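Local coordinates for mandelate racemase/muconate lactonizing enzyme family protein (Sorangium cellulosum, PDB 3S5S), which belongs to the mandelate racemase/muconate lactonizing enzyme family of the enolase superfamily and joins an N-terminal capping domain to a modified TIM barrel, at residues A[38-43]-A[108-113]; A[56-61]-A[269-274]; A[122-125]-A[131-134]; A[221-226]-A[231-236]; A[279-284]-A[310-315]. All blocks are in the same frame, centred on the assembly; numbering follows the deposited sequence.

Contact 1 of 5, residues A[38-43]-A[108-113]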
# COMPACT_ATOMS: atom_id res chain seq x y z
N VAL A 38 -3.44 24.04 -4.42
CA VAL A 38 -2.57 23.58 -5.51
C VAL A 38 -3.45 23.02 -6.59
O VAL A 38 -4.32 22.18 -6.33
CB VAL A 38 -1.59 22.50 -5.03
CG1 VAL A 38 -0.83 21.94 -6.19
CG2 VAL A 38 -0.61 23.09 -4.04
N THR A 39 -3.24 23.51 -7.80
CA THR A 39 -3.94 23.05 -8.99
C THR A 39 -2.89 22.46 -9.91
O THR A 39 -1.89 23.09 -10.23
CB THR A 39 -4.65 24.21 -9.76
OG1 THR A 39 -5.44 25.01 -8.86
CG2 THR A 39 -5.59 23.68 -10.84
N VAL A 40 -3.15 21.24 -10.35
CA VAL A 40 -2.33 20.59 -11.35
C VAL A 40 -3.19 20.56 -12.61
O VAL A 40 -4.36 20.18 -12.55
CB VAL A 40 -1.98 19.17 -10.84
CG1 VAL A 40 -1.72 18.21 -11.97
CG2 VAL A 40 -0.81 19.23 -9.86
N GLU A 41 -2.64 21.00 -13.75
CA GLU A 41 -3.33 20.92 -15.02
C GLU A 41 -2.59 19.96 -15.95
O GLU A 41 -1.40 20.14 -16.20
CB GLU A 41 -3.42 22.30 -15.69
CG GLU A 41 -4.07 22.26 -17.08
CD GLU A 41 -4.11 23.63 -17.80
OE1 GLU A 41 -3.87 24.67 -17.16
OE2 GLU A 41 -4.41 23.68 -19.02
N LEU A 42 -3.29 18.95 -16.47
CA LEU A 42 -2.71 18.00 -17.43
C LEU A 42 -2.74 18.56 -18.85
O LEU A 42 -3.43 19.56 -19.12
CB LEU A 42 -3.43 16.65 -17.38
CG LEU A 42 -3.52 16.03 -15.95
CD1 LEU A 42 -4.24 14.72 -15.95
CD2 LEU A 42 -2.14 15.89 -15.25
N ALA A 43 -2.04 17.87 -19.75
CA ALA A 43 -1.91 18.28 -21.10
C ALA A 43 -3.25 18.27 -21.81
O ALA A 43 -3.46 19.11 -22.71
CB ALA A 43 -0.87 17.41 -21.84
N GLU A 108 0.44 15.47 -4.45
CA GLU A 108 -0.04 14.11 -4.72
C GLU A 108 -1.57 14.05 -4.73
O GLU A 108 -2.18 13.33 -5.52
CB GLU A 108 0.39 13.17 -3.61
CG GLU A 108 1.83 12.90 -3.48
CD GLU A 108 2.04 11.83 -2.45
OE1 GLU A 108 1.17 10.91 -2.35
OE2 GLU A 108 3.03 11.90 -1.73
N THR A 109 -2.20 14.80 -3.85
CA THR A 109 -3.66 14.84 -3.91
C THR A 109 -4.20 15.41 -5.25
O THR A 109 -5.08 14.83 -5.82
CB THR A 109 -4.27 15.56 -2.71
OG1 THR A 109 -3.88 14.84 -1.54
CG2 THR A 109 -5.80 15.61 -2.84
N ALA A 110 -3.64 16.51 -5.72
CA ALA A 110 -4.01 17.14 -7.00
C ALA A 110 -3.73 16.22 -8.21
O ALA A 110 -4.54 16.11 -9.14
CB ALA A 110 -3.29 18.46 -7.15
N ILE A 111 -2.58 15.56 -8.20
CA ILE A 111 -2.28 14.57 -9.24
C ILE A 111 -3.31 13.41 -9.26
O ILE A 111 -3.95 13.14 -10.30
CB ILE A 111 -0.85 14.02 -9.09
CG1 ILE A 111 0.15 15.14 -9.33
CG2 ILE A 111 -0.59 12.78 -10.03
CD1 ILE A 111 1.63 14.67 -9.07
N LEU A 112 -3.49 12.74 -8.12
CA LEU A 112 -4.47 11.63 -8.06
C LEU A 112 -5.86 12.09 -8.42
O LEU A 112 -6.62 11.39 -9.10
CB LEU A 112 -4.48 10.93 -6.70
CG LEU A 112 -3.32 9.97 -6.43
CD1 LEU A 112 -3.54 9.24 -5.12
CD2 LEU A 112 -3.24 8.93 -7.52
N ASP A 113 -6.21 13.29 -7.98
CA ASP A 113 -7.52 13.87 -8.31
C ASP A 113 -7.65 13.97 -9.84
O ASP A 113 -8.65 13.50 -10.41
CB ASP A 113 -7.71 15.23 -7.63
CG ASP A 113 -9.07 15.84 -7.94
OD1 ASP A 113 -10.12 15.11 -7.89
OD2 ASP A 113 -9.06 17.08 -8.21

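Contact 2 of 5, residues A[56-61]-A[269-274]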
# COMPACT_ATOMS: atom_id res chain seq x y z
N PRO A 56 1.50 24.80 12.11
CA PRO A 56 2.76 25.11 12.76
C PRO A 56 2.74 24.50 14.15
O PRO A 56 3.73 23.91 14.59
CB PRO A 56 2.75 26.65 12.82
CG PRO A 56 1.86 27.09 11.75
CD PRO A 56 0.86 26.00 11.53
N ALA A 57 1.61 24.64 14.83
CA ALA A 57 1.52 24.22 16.22
C ALA A 57 1.60 22.70 16.33
O ALA A 57 1.94 22.20 17.39
CB ALA A 57 0.24 24.74 16.85
N PHE A 58 1.32 21.97 15.23
CA PHE A 58 1.44 20.51 15.23
C PHE A 58 2.85 19.96 14.96
O PHE A 58 3.28 19.07 15.68
CB PHE A 58 0.45 19.88 14.25
CG PHE A 58 0.44 18.37 14.28
CD1 PHE A 58 -0.44 17.67 15.11
CD2 PHE A 58 1.31 17.64 13.47
CE1 PHE A 58 -0.43 16.28 15.14
CE2 PHE A 58 1.32 16.25 13.49
CZ PHE A 58 0.45 15.57 14.33
N ASN A 59 3.54 20.45 13.93
CA ASN A 59 4.87 19.93 13.53
C ASN A 59 5.79 20.98 12.87
O ASN A 59 6.86 20.65 12.29
CB ASN A 59 4.76 18.69 12.62
CG ASN A 59 3.95 18.94 11.30
OD1 ASN A 59 3.83 18.02 10.46
ND2 ASN A 59 3.39 20.15 11.12
N GLY A 60 5.37 22.24 12.97
CA GLY A 60 6.24 23.34 12.54
C GLY A 60 6.15 23.84 11.10
O GLY A 60 6.75 24.85 10.80
N GLU A 61 5.44 23.15 10.21
CA GLU A 61 5.23 23.62 8.83
C GLU A 61 4.35 24.87 8.77
O GLU A 61 3.41 25.01 9.52
CB GLU A 61 4.61 22.52 7.98
CG GLU A 61 5.50 21.27 7.80
CD GLU A 61 4.85 20.17 6.90
OE1 GLU A 61 4.78 19.00 7.36
OE2 GLU A 61 4.46 20.45 5.72
N ASN A 269 -3.02 7.17 14.36
CA ASN A 269 -3.70 8.27 13.68
C ASN A 269 -2.97 8.60 12.37
O ASN A 269 -1.87 9.14 12.36
CB ASN A 269 -3.75 9.48 14.60
CG ASN A 269 -4.61 10.60 14.03
OD1 ASN A 269 -4.88 10.61 12.81
ND2 ASN A 269 -5.06 11.55 14.89
N ILE A 270 -3.57 8.22 11.26
CA ILE A 270 -3.01 8.44 9.93
C ILE A 270 -3.57 9.75 9.41
O ILE A 270 -4.79 9.98 9.45
CB ILE A 270 -3.48 7.28 8.98
CG1 ILE A 270 -3.04 5.92 9.50
CG2 ILE A 270 -2.98 7.45 7.58
CD1 ILE A 270 -3.60 4.71 8.68
N LYS A 271 -2.69 10.60 8.89
CA LYS A 271 -3.11 11.83 8.21
C LYS A 271 -2.44 11.90 6.87
O LYS A 271 -1.24 11.71 6.80
CB LYS A 271 -2.73 13.06 9.03
CG LYS A 271 -3.34 13.03 10.42
CD LYS A 271 -3.06 14.27 11.14
CE LYS A 271 -3.13 13.94 12.58
NZ LYS A 271 -3.16 15.20 13.36
N LEU A 272 -3.20 12.21 5.81
CA LEU A 272 -2.61 12.39 4.48
C LEU A 272 -1.55 13.49 4.50
O LEU A 272 -0.54 13.41 3.76
CB LEU A 272 -3.69 12.67 3.44
CG LEU A 272 -4.77 11.58 3.30
CD1 LEU A 272 -5.53 11.72 1.99
CD2 LEU A 272 -4.15 10.21 3.39
N MET A 273 -1.73 14.46 5.40
CA MET A 273 -1.00 15.71 5.40
C MET A 273 0.34 15.66 6.09
O MET A 273 1.15 16.59 5.90
CB MET A 273 -1.84 16.83 6.02
CG MET A 273 -1.36 18.24 5.56
SD MET A 273 -1.90 18.72 3.92
CE MET A 273 -3.61 18.27 4.12
N LYS A 274 0.60 14.61 6.89
CA LYS A 274 1.88 14.49 7.58
C LYS A 274 2.95 14.13 6.56
O LYS A 274 4.07 14.60 6.66
CB LYS A 274 1.90 13.36 8.61
CG LYS A 274 1.22 13.54 9.93
CD LYS A 274 1.15 12.13 10.55
CE LYS A 274 0.95 12.14 12.03
NZ LYS A 274 0.23 10.89 12.44

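Contact 3 of 5, residues A[122-125]-A[131-134]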
# COMPACT_ATOMS: atom_id res chain seq x y z
N PRO A 122 -14.25 7.42 -9.14
CA PRO A 122 -14.18 8.10 -7.83
C PRO A 122 -12.92 7.67 -7.03
O PRO A 122 -12.48 6.52 -7.14
CB PRO A 122 -15.45 7.62 -7.08
CG PRO A 122 -16.08 6.56 -7.95
CD PRO A 122 -15.29 6.37 -9.21
N LEU A 123 -12.38 8.59 -6.24
CA LEU A 123 -11.14 8.35 -5.49
C LEU A 123 -11.31 7.24 -4.42
O LEU A 123 -10.36 6.48 -4.16
CB LEU A 123 -10.63 9.65 -4.87
CG LEU A 123 -9.21 9.70 -4.26
CD1 LEU A 123 -8.15 9.36 -5.36
CD2 LEU A 123 -8.92 11.07 -3.57
N TRP A 124 -12.51 7.13 -3.84
CA TRP A 124 -12.80 6.08 -2.87
C TRP A 124 -12.73 4.68 -3.52
O TRP A 124 -12.36 3.68 -2.85
CB TRP A 124 -14.16 6.30 -2.13
CG TRP A 124 -15.39 6.50 -3.04
CD1 TRP A 124 -15.95 7.69 -3.38
CD2 TRP A 124 -16.20 5.49 -3.66
NE1 TRP A 124 -17.02 7.49 -4.21
CE2 TRP A 124 -17.19 6.15 -4.40
CE3 TRP A 124 -16.16 4.08 -3.67
CZ2 TRP A 124 -18.17 5.47 -5.15
CZ3 TRP A 124 -17.10 3.39 -4.43
CH2 TRP A 124 -18.10 4.09 -5.16
N ALA A 125 -13.06 4.62 -4.81
CA ALA A 125 -12.93 3.38 -5.60
C ALA A 125 -11.49 3.09 -5.89
O ALA A 125 -11.03 1.96 -5.74
CB ALA A 125 -13.70 3.50 -6.94
N GLY A 131 -16.31 0.97 1.41
CA GLY A 131 -17.58 1.59 1.72
C GLY A 131 -17.55 3.03 1.24
O GLY A 131 -16.53 3.50 0.70
N THR A 132 -18.68 3.70 1.42
CA THR A 132 -18.85 5.08 1.02
C THR A 132 -19.40 5.96 2.15
O THR A 132 -19.72 7.13 1.91
CB THR A 132 -19.80 5.24 -0.22
OG1 THR A 132 -20.99 4.45 -0.03
CG2 THR A 132 -19.08 4.84 -1.54
N ALA A 133 -19.52 5.42 3.36
CA ALA A 133 -20.06 6.14 4.50
C ALA A 133 -19.09 6.13 5.66
O ALA A 133 -18.46 5.08 5.95
CB ALA A 133 -21.36 5.50 4.91
N LEU A 134 -18.94 7.27 6.35
CA LEU A 134 -18.17 7.27 7.63
C LEU A 134 -18.91 8.01 8.69
O LEU A 134 -19.79 8.78 8.37
CB LEU A 134 -16.75 7.83 7.50
CG LEU A 134 -15.76 7.23 6.49
CD1 LEU A 134 -14.55 8.13 6.35
CD2 LEU A 134 -15.30 5.78 6.84

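Contact 4 of 5, residues A[221-226]-A[231-236]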
# COMPACT_ATOMS: atom_id res chain seq x y z
N LEU A 221 -6.87 7.15 24.43
CA LEU A 221 -5.99 8.22 24.84
C LEU A 221 -4.98 8.54 23.75
O LEU A 221 -4.04 7.79 23.54
CB LEU A 221 -5.24 7.83 26.09
CG LEU A 221 -4.17 8.78 26.63
CD1 LEU A 221 -4.69 10.11 27.14
CD2 LEU A 221 -3.50 8.05 27.75
N GLU A 222 -5.15 9.67 23.09
CA GLU A 222 -4.34 10.04 21.96
C GLU A 222 -3.05 10.84 22.26
O GLU A 222 -3.11 11.94 22.85
CB GLU A 222 -5.17 10.83 20.98
CG GLU A 222 -4.38 11.15 19.77
CD GLU A 222 -5.20 11.69 18.70
OE1 GLU A 222 -4.62 11.92 17.64
OE2 GLU A 222 -6.41 11.88 18.90
N GLN A 223 -1.91 10.29 21.84
CA GLN A 223 -0.60 10.94 21.98
C GLN A 223 -0.45 11.84 23.22
O GLN A 223 -0.21 13.05 23.09
CB GLN A 223 -0.31 11.78 20.73
CG GLN A 223 1.09 12.33 20.72
CD GLN A 223 2.08 11.29 20.31
OE1 GLN A 223 1.81 10.48 19.42
NE2 GLN A 223 3.25 11.30 20.94
N PRO A 224 -0.57 11.27 24.42
CA PRO A 224 -0.56 12.17 25.57
C PRO A 224 0.79 12.83 25.82
O PRO A 224 0.84 13.95 26.33
CB PRO A 224 -0.90 11.25 26.74
CG PRO A 224 -0.44 9.94 26.35
CD PRO A 224 -0.51 9.85 24.82
N VAL A 225 1.88 12.12 25.51
CA VAL A 225 3.22 12.64 25.72
C VAL A 225 3.89 13.03 24.41
O VAL A 225 3.39 12.73 23.34
CB VAL A 225 4.09 11.67 26.52
CG1 VAL A 225 3.52 11.48 27.93
CG2 VAL A 225 4.22 10.35 25.80
N PRO A 226 5.03 13.75 24.50
CA PRO A 226 5.68 14.22 23.27
C PRO A 226 6.26 13.08 22.44
O PRO A 226 6.61 12.02 22.99
CB PRO A 226 6.81 15.13 23.77
CG PRO A 226 6.61 15.31 25.30
CD PRO A 226 5.76 14.16 25.74
N ASP A 231 9.39 6.23 26.15
CA ASP A 231 9.19 5.51 27.42
C ASP A 231 7.80 5.83 28.00
O ASP A 231 7.12 4.95 28.56
CB ASP A 231 10.32 5.84 28.42
CG ASP A 231 11.72 5.81 27.76
OD1 ASP A 231 11.85 5.17 26.69
OD2 ASP A 231 12.68 6.42 28.29
N GLY A 232 7.41 7.09 27.86
CA GLY A 232 6.14 7.57 28.36
C GLY A 232 4.98 6.99 27.57
O GLY A 232 3.97 6.60 28.16
N MET A 233 5.11 6.95 26.25
CA MET A 233 4.13 6.27 25.39
C MET A 233 4.01 4.77 25.76
O MET A 233 2.91 4.26 25.91
CB MET A 233 4.44 6.46 23.90
CG MET A 233 4.18 7.84 23.35
SD MET A 233 2.47 8.38 23.48
CE MET A 233 1.74 7.97 21.93
N LYS A 234 5.14 4.10 25.93
CA LYS A 234 5.19 2.72 26.37
C LYS A 234 4.46 2.58 27.70
O LYS A 234 3.70 1.63 27.92
CB LYS A 234 6.63 2.27 26.60
CG LYS A 234 7.38 1.57 25.45
CD LYS A 234 8.51 0.65 26.09
CE LYS A 234 9.69 0.32 25.16
NZ LYS A 234 9.93 1.40 24.15
N GLU A 235 4.70 3.52 28.62
CA GLU A 235 4.17 3.35 29.97
C GLU A 235 2.66 3.52 29.92
O GLU A 235 1.92 2.69 30.45
CB GLU A 235 4.81 4.33 30.97
CG GLU A 235 4.66 3.93 32.45
CD GLU A 235 4.84 5.10 33.42
OE1 GLU A 235 5.22 6.22 32.98
OE2 GLU A 235 4.59 4.91 34.65
N VAL A 236 2.20 4.57 29.26
CA VAL A 236 0.78 4.81 29.17
C VAL A 236 0.05 3.69 28.42
O VAL A 236 -1.06 3.32 28.81
CB VAL A 236 0.46 6.17 28.56
CG1 VAL A 236 -1.00 6.24 28.28
CG2 VAL A 236 0.84 7.28 29.52

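Contact 5 of 5, residues A[279-284]-A[310-315]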
# COMPACT_ATOMS: atom_id res chain seq x y z
N GLU A 279 2.89 7.69 1.50
CA GLU A 279 3.34 7.41 2.87
C GLU A 279 2.15 6.79 3.64
O GLU A 279 2.26 5.70 4.18
CB GLU A 279 4.01 8.66 3.54
CG GLU A 279 5.62 8.65 3.52
CD GLU A 279 6.36 10.02 3.77
OE1 GLU A 279 6.24 10.65 4.85
OE2 GLU A 279 7.12 10.47 2.90
N ALA A 280 1.00 7.45 3.57
CA ALA A 280 -0.24 7.02 4.22
C ALA A 280 -0.77 5.61 3.82
O ALA A 280 -1.15 4.80 4.70
CB ALA A 280 -1.30 8.07 4.06
N LEU A 281 -0.75 5.30 2.52
CA LEU A 281 -1.04 3.91 2.07
C LEU A 281 -0.17 2.84 2.74
O LEU A 281 -0.66 1.80 3.14
CB LEU A 281 -0.97 3.78 0.51
CG LEU A 281 -2.06 4.59 -0.21
CD1 LEU A 281 -1.82 4.72 -1.73
CD2 LEU A 281 -3.42 3.99 0.05
N ASP A 282 1.12 3.13 2.88
CA ASP A 282 2.08 2.18 3.46
C ASP A 282 1.81 2.04 4.96
O ASP A 282 1.79 0.91 5.48
CB ASP A 282 3.54 2.59 3.16
CG ASP A 282 3.96 2.30 1.68
OD1 ASP A 282 3.22 1.58 0.97
OD2 ASP A 282 5.04 2.79 1.19
N ILE A 283 1.57 3.16 5.65
CA ILE A 283 1.28 3.15 7.07
C ILE A 283 0.01 2.35 7.40
O ILE A 283 0.01 1.57 8.32
CB ILE A 283 1.08 4.61 7.63
CG1 ILE A 283 2.39 5.37 7.68
CG2 ILE A 283 0.43 4.62 9.00
CD1 ILE A 283 2.08 6.87 7.72
N ALA A 284 -1.07 2.58 6.70
CA ALA A 284 -2.27 1.74 6.86
C ALA A 284 -1.95 0.23 6.77
O ALA A 284 -2.39 -0.57 7.60
CB ALA A 284 -3.29 2.12 5.82
N ALA A 310 -11.56 11.09 3.61
CA ALA A 310 -12.69 10.20 3.80
C ALA A 310 -12.65 9.14 2.70
O ALA A 310 -12.85 7.97 2.97
CB ALA A 310 -13.96 10.95 3.85
N CYS A 311 -12.30 9.54 1.47
CA CYS A 311 -12.17 8.60 0.34
C CYS A 311 -11.13 7.56 0.68
O CYS A 311 -11.32 6.37 0.40
CB CYS A 311 -11.71 9.33 -0.92
SG CYS A 311 -12.97 10.32 -1.70
N PHE A 312 -10.04 8.01 1.30
CA PHE A 312 -8.94 7.14 1.70
C PHE A 312 -9.43 6.12 2.75
O PHE A 312 -9.43 4.90 2.48
CB PHE A 312 -7.73 8.01 2.17
CG PHE A 312 -6.59 7.25 2.84
CD1 PHE A 312 -5.51 6.81 2.11
CD2 PHE A 312 -6.58 7.04 4.23
CE1 PHE A 312 -4.41 6.12 2.73
CE2 PHE A 312 -5.50 6.35 4.88
CZ PHE A 312 -4.39 5.89 4.10
N ALA A 313 -9.85 6.61 3.92
CA ALA A 313 -10.36 5.75 5.01
C ALA A 313 -11.53 4.83 4.55
O ALA A 313 -11.45 3.62 4.74
CB ALA A 313 -10.77 6.56 6.16
N ALA A 314 -12.59 5.38 3.93
CA ALA A 314 -13.71 4.50 3.50
C ALA A 314 -13.34 3.53 2.36
O ALA A 314 -13.89 2.45 2.28
CB ALA A 314 -14.99 5.34 3.11
N GLY A 315 -12.44 3.92 1.46
CA GLY A 315 -11.96 3.05 0.39
C GLY A 315 -11.18 1.88 0.94
O GLY A 315 -11.44 0.72 0.59

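Contact 1 of 5, residues A[38-43]-A[108-113]
Ala110 is the point where helix 101-117 meets strand 28-42. Its CB points at the strand and lies 3.8 Å from CG2 of Val40. The same CB is 3.9 Å from the carbonyl O of Val38 and, more loosely, 4.4 Å from Val38 CG1. The methyl therefore rests against two valines that alternate along one face of the strand. The short side chain lets the backbones come near, with the CA atoms of Val40 and Ala110 5.8 Å apart. Val40 turns CG1 roughly anti to its own N (chi1 153°). Its other branch, CG2, stays beside the N and does the touching.

Ile111 comes next. Its CB points neither at the strand nor away from it, and its CG1 lies 4.2 Å from Val40 CG2. That one valine methyl thus touches both helix residues. The side chains that meet are all apolar, and no hydrogen bond crosses the contact.

The two axes approach to 7.7 Å and make an angle of 38°, so helix and strand run in broadly the same direction. Farther along, Asp113 ties the helix to strand 47-52 through the backbone N of Phe49. This is helix-on-sheet packing within the N-terminal domain. Val10 of strand 7-25 touches both Val38 and Val40, while Ile111 also packs on Trp85 and Val88 of helix 85-96.

Contact 2 of 5, residues A[56-61]-A[269-274]
Phe58 reaches from the short helix 56-59 toward two lysines, Lys271 and Lys274. Its CG is anti to the backbone N and beside the carbonyl carbon (chi1 -176°), which directs the ring at the lysines. The amine of Lys271 comes from the opposite direction, with NZ 3.4 Å from Phe58 CE1 and 3.8 Å from Phe58 CZ. It approaches the ring obliquely. Lys274 meets the ring edge instead, close to the ring plane, with CE 4.2 Å from Phe58 CZ.

Both lysines keep CG beside the backbone N and are extended beyond it. This brings both amines to Asp247, Lys271 NZ to its OD2 and Lys274 NZ to its OD1, as salt bridges. One carboxylate thus pairs with both lysine ends beside the CE1-CZ side of the ring. Phe58 touches Asp247 as well.

Helix 56-59 belongs to the N-terminal domain, and Lys271 lies at the C-terminal end of barrel strand 267-270. In this superfamily, loops of the N-terminal domain close over that end of the barrel, where the active site lies. Beside the contact, Met299 from a loop packs on Phe58 and Lys271. Behind it, Leu272 and Met273 pack on helices 101-117 and 303-316.

Contact 3 of 5, residues A[122-125]-A[131-134]
This is a CH-pi contact between Thr132 and Trp124, set where the chain passes from the N-terminal domain into the barrel. The short helix 123-126 carries the tryptophan. The threonine stands just before strand 133-140, the first strand of the barrel.

Thr132 CG2 lies over the middle of the six-membered ring of Trp124. It is 3.5 Å from the centroid and only 4° off the ring normal. The methyl is nearly equidistant from the six ring carbons, from 3.6 Å at CD2 of Trp124 to 3.8 Å at CH2 of the same ring. Thr132 holds this methyl anti to its carbonyl carbon, while OG1 takes the position between N and carbonyl carbon. Trp124 also puts its CG between N and carbonyl carbon (chi1 53°). That less common turn folds the indole back along its own segment. Its other face therefore meets Pro122, whose CB is 3.2 Å above the plane. The indole is packed from both sides, with the Thr132 methyl over the centre of one face and Pro122 and Ala125 near the rim of the other. A weak hydrogen bond from NE1 to the O of Ile351 adds a polar tie.

The second subunit reaches here as well. Its Arg83 packs on Pro122, Trp124 and Ala125, and its Trp85 NE1 bonds to Ala125 O. Across the contact, Gly131 is hydrogen-bonded through its backbone to Ala314 of helix 303-316. The site is thus a methyl CH-pi contact at a domain junction of the two-domain enolase-superfamily fold, at the interface with the second subunit.

Contact 4 of 5, residues A[221-226]-A[231-236]
A beta-alpha-beta crossover of the barrel is formed here, running from strand 217-222 through helix 230-239 to strand 244-246. The turn after the first strand folds back on the helix, and Met233 makes contacts with Gln223, Pro224 and Val225. Val225 and Met233 lie alongside each other, running opposite ways. Val225 CG2 is 3.5 Å from Met233 CG, and the same methyl is 3.5 Å from Met233 SD. That valine branch sits between its own N and carbonyl carbon, pointing at the helix. It also comes 3.9 Å from the backbone C of Gly232. With no side chain there, the helix backbone can lie close at this point.

Pro224 meets the sulfur from another direction, with CD 3.6 Å from Met233 SD. Beyond the sulfur, the Met233 chain bends so that CE reaches the amide end of Gln223. Pro224 CG also lies 4.2 Å from Val236 CG1, and Val236 packs on Val244 of the next strand.

Gln223 has its CB directed away from the helix, but a bend at chi2 (79°) brings its amide back. OE1 accepts from the backbone N atoms of Asp247 and Ser249. With both ends of the amide bonded, its rotation is fixed beside Met233 CE, 3.6 Å from Gln223 OE1. On the other end, Gln223 NE2 donates to Val225 O at 2.8 Å, with an N-H...O angle of 157°.

Contact 5 of 5, residues A[279-284]-A[310-315]
Phe312 makes every apolar contact here, with Ala280, Leu281 and Ala284. Its ring spans from helix 303-316 to helix 272-289. Leu281 CD2 lies 3.6 Å from Phe312 CE1. Ala280 CB is 3.8 Å from Phe312 CZ. One turn further on, Ala284 CB touches the same CZ more loosely, at 4.3 Å. With CG anti to the backbone N (chi1 170°), the ring is directed at helix 272-289. The two axes approach only to 11.9 Å, at an angle of 27°. The phenylalanine bridges that wide spacing to the small alanines.

A second kind of contact is weakly polar. The carbonyl O of Ala280 sits at the edge of the Phe312 ring, near its plane, 3.5 Å from CZ. The ring edge is probably slightly positive and would suit this oxygen. The same O also accepts the helix bond from Ala284 N.

A charged pair lies on the other side of helix 272-289, where the CB of Asp282 points away from Phe312 and its helix. Asp282 forms a salt bridge there with Arg288 of the second subunit. Ile270 of the barrel strand packs on Ala280, Ala284 and Phe312. The chemistry implies a barrel helix pair held by shape and burial, with no hydrogen bond or ion pair between the two segments.

Overall arrangement
The contacts run from the N-terminal domain through the barrel. Contacts 1 and 4 lie on opposite sides of the chain's centre, with their centres about 37 Å apart. Contact 1 reaches contact 3 through Leu112 CB, 4.2 Å from Leu123 CD1. Contacts 3 and 5 have centres about 11 Å apart. Leu134 CD2 lies 3.8 Å from Ala314 CB, and both contacts touch the second subunit. Contacts 2 and 5 share helix 272-289, and Ile270 of contact 2 packs on Ile283 of contact 5. Contact 2 meets contact 4 where Asn269 ND2 lies 2.8 Å from Glu222 OE1, near the barrel end that holds the active site in this superfamily. A sulfate ion lies about 4 Å from the Leu281 side chain.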